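Local coordinates for Ycf48-like protein (Thermosynechococcus elongatus, PDB 2XBG), which probably assists the early assembly of photosystem II and the replacement of photodamaged D1 protein, at residues 206-211 with 221-226. Sequence-based numbering, arbitrary orientation. Where two conformers were deposited one is given.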
ATOM      1  N   ARG A 206      21.844   4.700 -26.918  1.00 23.09           N
ATOM      2  CA  ARG A 206      22.317   5.409 -25.745  0.50 23.70           C
ATOM      3  C   ARG A 206      21.988   4.637 -24.482  1.00 22.47           C
ATOM      4  O   ARG A 206      20.939   3.992 -24.385  1.00 24.06           O
ATOM      5  CB  ARG A 206      21.611   6.755 -25.721  0.50 23.75           C
ATOM      6  CG  ARG A 206      21.988   7.524 -26.957  0.50 27.76           C
ATOM      7  CD  ARG A 206      23.478   7.759 -26.897  0.50 27.50           C
ATOM      8  NE  ARG A 206      23.695   9.090 -27.432  0.50 29.10           N
ATOM      9  CZ  ARG A 206      24.376   9.313 -28.547  0.50 25.42           C
ATOM     10  NH1 ARG A 206      24.911   8.286 -29.168  0.50 28.68           N
ATOM     11  NH2 ARG A 206      24.523  10.548 -28.990  0.50 29.36           N
ATOM     12  N   LEU A 207      22.897   4.711 -23.517  1.00 20.89           N
ATOM     13  CA  LEU A 207      22.771   4.027 -22.230  1.00 19.16           C
ATOM     14  C   LEU A 207      21.755   4.760 -21.360  1.00 20.11           C
ATOM     15  O   LEU A 207      21.714   5.990 -21.333  1.00 21.13           O
ATOM     16  CB  LEU A 207      24.150   4.032 -21.545  1.00 21.34           C
ATOM     17  CG  LEU A 207      25.301   3.350 -22.279  1.00 22.15           C
ATOM     18  CD1 LEU A 207      26.618   3.656 -21.538  1.00 25.22           C
ATOM     19  CD2 LEU A 207      24.986   1.882 -22.431  1.00 25.39           C
ATOM     20  N   HIS A 208      20.917   3.979 -20.682  1.00 19.44           N
ATOM     21  CA  HIS A 208      20.024   4.540 -19.661  1.00 19.29           C
ATOM     22  C   HIS A 208      20.512   4.267 -18.227  1.00 18.95           C
ATOM     23  O   HIS A 208      20.531   5.175 -17.397  1.00 19.80           O
ATOM     24  CB  HIS A 208      18.568   4.098 -19.853  1.00 22.13           C
ATOM     25  CG  HIS A 208      17.634   4.726 -18.861  1.00 25.80           C
ATOM     26  ND1 HIS A 208      16.910   5.864 -19.145  1.00 36.48           N
ATOM     27  CD2 HIS A 208      17.275   4.360 -17.605  1.00 28.38           C
ATOM     28  CE1 HIS A 208      16.159   6.184 -18.106  1.00 35.92           C
ATOM     29  NE2 HIS A 208      16.407   5.318 -17.140  1.00 36.16           N
ATOM     30  N   ASN A 209      20.860   3.026 -17.916  1.00 15.32           N
ATOM     31  CA  ASN A 209      21.280   2.657 -16.577  1.00 13.21           C
ATOM     32  C   ASN A 209      22.264   1.510 -16.706  1.00 13.25           C
ATOM     33  O   ASN A 209      22.253   0.781 -17.694  1.00 13.92           O
ATOM     34  CB  ASN A 209      20.099   2.267 -15.687  1.00 14.24           C
ATOM     35  CG  ASN A 209      20.369   2.336 -14.202  1.00 12.77           C
ATOM     36  OD1 ASN A 209      21.486   2.600 -13.757  1.00 13.48           O
ATOM     37  ND2 ASN A 209      19.324   2.113 -13.390  1.00 12.41           N
ATOM     38  N   MET A 210      23.116   1.396 -15.708  1.00 12.23           N
ATOM     39  CA  MET A 210      24.073   0.317 -15.613  1.00 11.58           C
ATOM     40  C   MET A 210      24.254  -0.055 -14.153  1.00 11.26           C
ATOM     41  O   MET A 210      24.229   0.792 -13.254  1.00 12.62           O
ATOM     42  CB  MET A 210      25.439   0.655 -16.239  1.00 11.82           C
ATOM     43  CG  MET A 210      25.361   0.874 -17.711  1.00 14.35           C
ATOM     44  SD  MET A 210      27.012   1.215 -18.402  1.00 15.93           S
ATOM     45  CE  MET A 210      27.854  -0.348 -18.143  1.00 15.61           C
ATOM     46  N   GLY A 211      24.599  -1.304 -13.906  1.00 11.02           N
ATOM     47  CA  GLY A 211      24.971  -1.748 -12.577  1.00  9.92           C
ATOM     48  C   GLY A 211      25.684  -3.075 -12.645  1.00 11.87           C
ATOM     49  O   GLY A 211      26.155  -3.467 -13.715  1.00 13.13           O
ATOM     50  N   ILE A 221      21.046  -1.194 -19.332  1.00 13.15           N
ATOM     51  CA  ILE A 221      19.741  -0.925 -19.922  1.00 14.51           C
ATOM     52  C   ILE A 221      20.024   0.168 -20.925  1.00 15.16           C
ATOM     53  O   ILE A 221      20.506   1.244 -20.547  1.00 17.75           O
ATOM     54  CB  ILE A 221      18.662  -0.443 -18.904  1.00 14.57           C
ATOM     55  CG1 ILE A 221      18.360  -1.561 -17.901  1.00 14.20           C
ATOM     56  CG2 ILE A 221      17.406   0.021 -19.663  1.00 16.96           C
ATOM     57  CD1 ILE A 221      17.513  -1.199 -16.661  1.00 15.58           C
ATOM     58  N   VAL A 222      19.666  -0.102 -22.182  1.00 17.40           N
ATOM     59  CA  VAL A 222      19.818   0.979 -23.160  1.00 20.55           C
ATOM     60  C   VAL A 222      18.489   1.429 -23.734  1.00 17.81           C
ATOM     61  O   VAL A 222      17.470   0.791 -23.450  1.00 19.82           O
ATOM     62  CB  VAL A 222      20.760   0.652 -24.290  1.00 23.31           C
ATOM     63  CG1 VAL A 222      22.143   0.294 -23.761  1.00 24.89           C
ATOM     64  CG2 VAL A 222      20.197  -0.497 -25.025  1.00 22.36           C
ATOM     65  N   ASN A 223      18.482   2.590 -24.380  1.00 18.94           N
ATOM     66  CA  ASN A 223      17.263   3.234 -24.829  1.00 22.71           C
ATOM     67  C   ASN A 223      16.630   2.249 -25.810  1.00 24.29           C
ATOM     68  O   ASN A 223      17.271   1.498 -26.560  1.00 24.36           O
ATOM     69  CB  ASN A 223      17.445   4.634 -25.435  1.00 25.20           C
ATOM     70  CG  ASN A 223      17.778   5.746 -24.399  1.00 28.20           C
ATOM     71  OD1 ASN A 223      17.763   5.604 -23.154  1.00 30.93           O
ATOM     72  ND2 ASN A 223      18.078   6.921 -24.962  1.00 31.73           N
ATOM     73  N   GLY A 224      15.312   2.193 -25.663  1.00 27.57           N
ATOM     74  CA  GLY A 224      14.457   1.387 -26.525  1.00 27.84           C
ATOM     75  C   GLY A 224      14.202  -0.010 -25.996  1.00 26.96           C
ATOM     76  O   GLY A 224      13.872  -0.919 -26.760  1.00 30.30           O
ATOM     77  N   GLY A 225      14.398  -0.212 -24.700  1.00 24.34           N
ATOM     78  CA  GLY A 225      14.046  -1.465 -24.060  1.00 23.69           C
ATOM     79  C   GLY A 225      14.903  -2.685 -24.346  1.00 22.23           C
ATOM     80  O   GLY A 225      14.354  -3.774 -24.519  1.00 22.85           O
ATOM     81  N   LYS A 226      16.218  -2.501 -24.453  1.00 19.07           N
ATOM     82  CA  LYS A 226      17.084  -3.647 -24.593  1.00 18.11           C
ATOM     83  C   LYS A 226      18.047  -3.638 -23.414  1.00 15.69           C
ATOM     84  O   LYS A 226      18.274  -2.600 -22.805  1.00 17.95           O
ATOM     85  CB  LYS A 226      17.862  -3.663 -25.927  1.00 19.54           C
ATOM     86  CG  LYS A 226      16.962  -3.939 -27.176  1.00 22.58           C
ATOM     87  CD  LYS A 226      17.759  -4.132 -28.466  1.00 24.89           C
ATOM     88  CE  LYS A 226      16.887  -4.556 -29.658  1.00 29.98           C
ATOM     89  NZ  LYS A 226      17.760  -5.124 -30.758  1.00 35.59           N
TER
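His-208 and Asn-209 both turn their backbone N-H groups onto one atom, Ile-221 O, the signature of a classic beta bulge between strands 207-212 and 218-222. The bond from His-208 N to Ile-221 O is 2.8 Å long; that from Asn-209 N to Ile-221 O is longer, 3.2 Å. In return Ile-221 N gives a nearly straight bond (176°) to Asn-209 O, so Asn-209 and Ile-221 form an antiparallel hydrogen-bonded pair, with both side chains on one face, against strand 252-257. Leu-207 and Val-222 are a non-hydrogen-bonded pair; their methyls Leu-207 CD2 and Val-222 CG1 still touch at 3.5 Å, and Leu-207 also packs on Val-179 and Met-220. Beyond them, Asn-223 N donates to Arg-206 O at 2.8 Å.

Asn-223 can be followed outward. Its CB passes 3.7 Å from Arg-206 O. With chi1 at -73°, CG lies beside the backbone N and hence near the same carbonyl oxygen. At the fork, OD1 reaches the edge of the His-208 ring, close to the ring plane and 3.7 Å from His-208 CB, while ND2 rests 3.6 Å from Arg-206 CB. Amide and imidazole planes stand 55° apart. The guanidinium of Arg-206, a residue of the Arg-rich patch, leads away from the strand pair.

The hairpin belongs to one blade of the seven-bladed beta-propeller: His-208 O takes a bond from Asn-167 ND2 in the preceding blade, and Asn-209 ND2 bonds Leu-253 O in the following one. Across the hairpin itself, no side-chain hydrogen bond joins the two segments, so their polar hold on each other lies in the main chain, where one carbonyl oxygen serves two N-H groups.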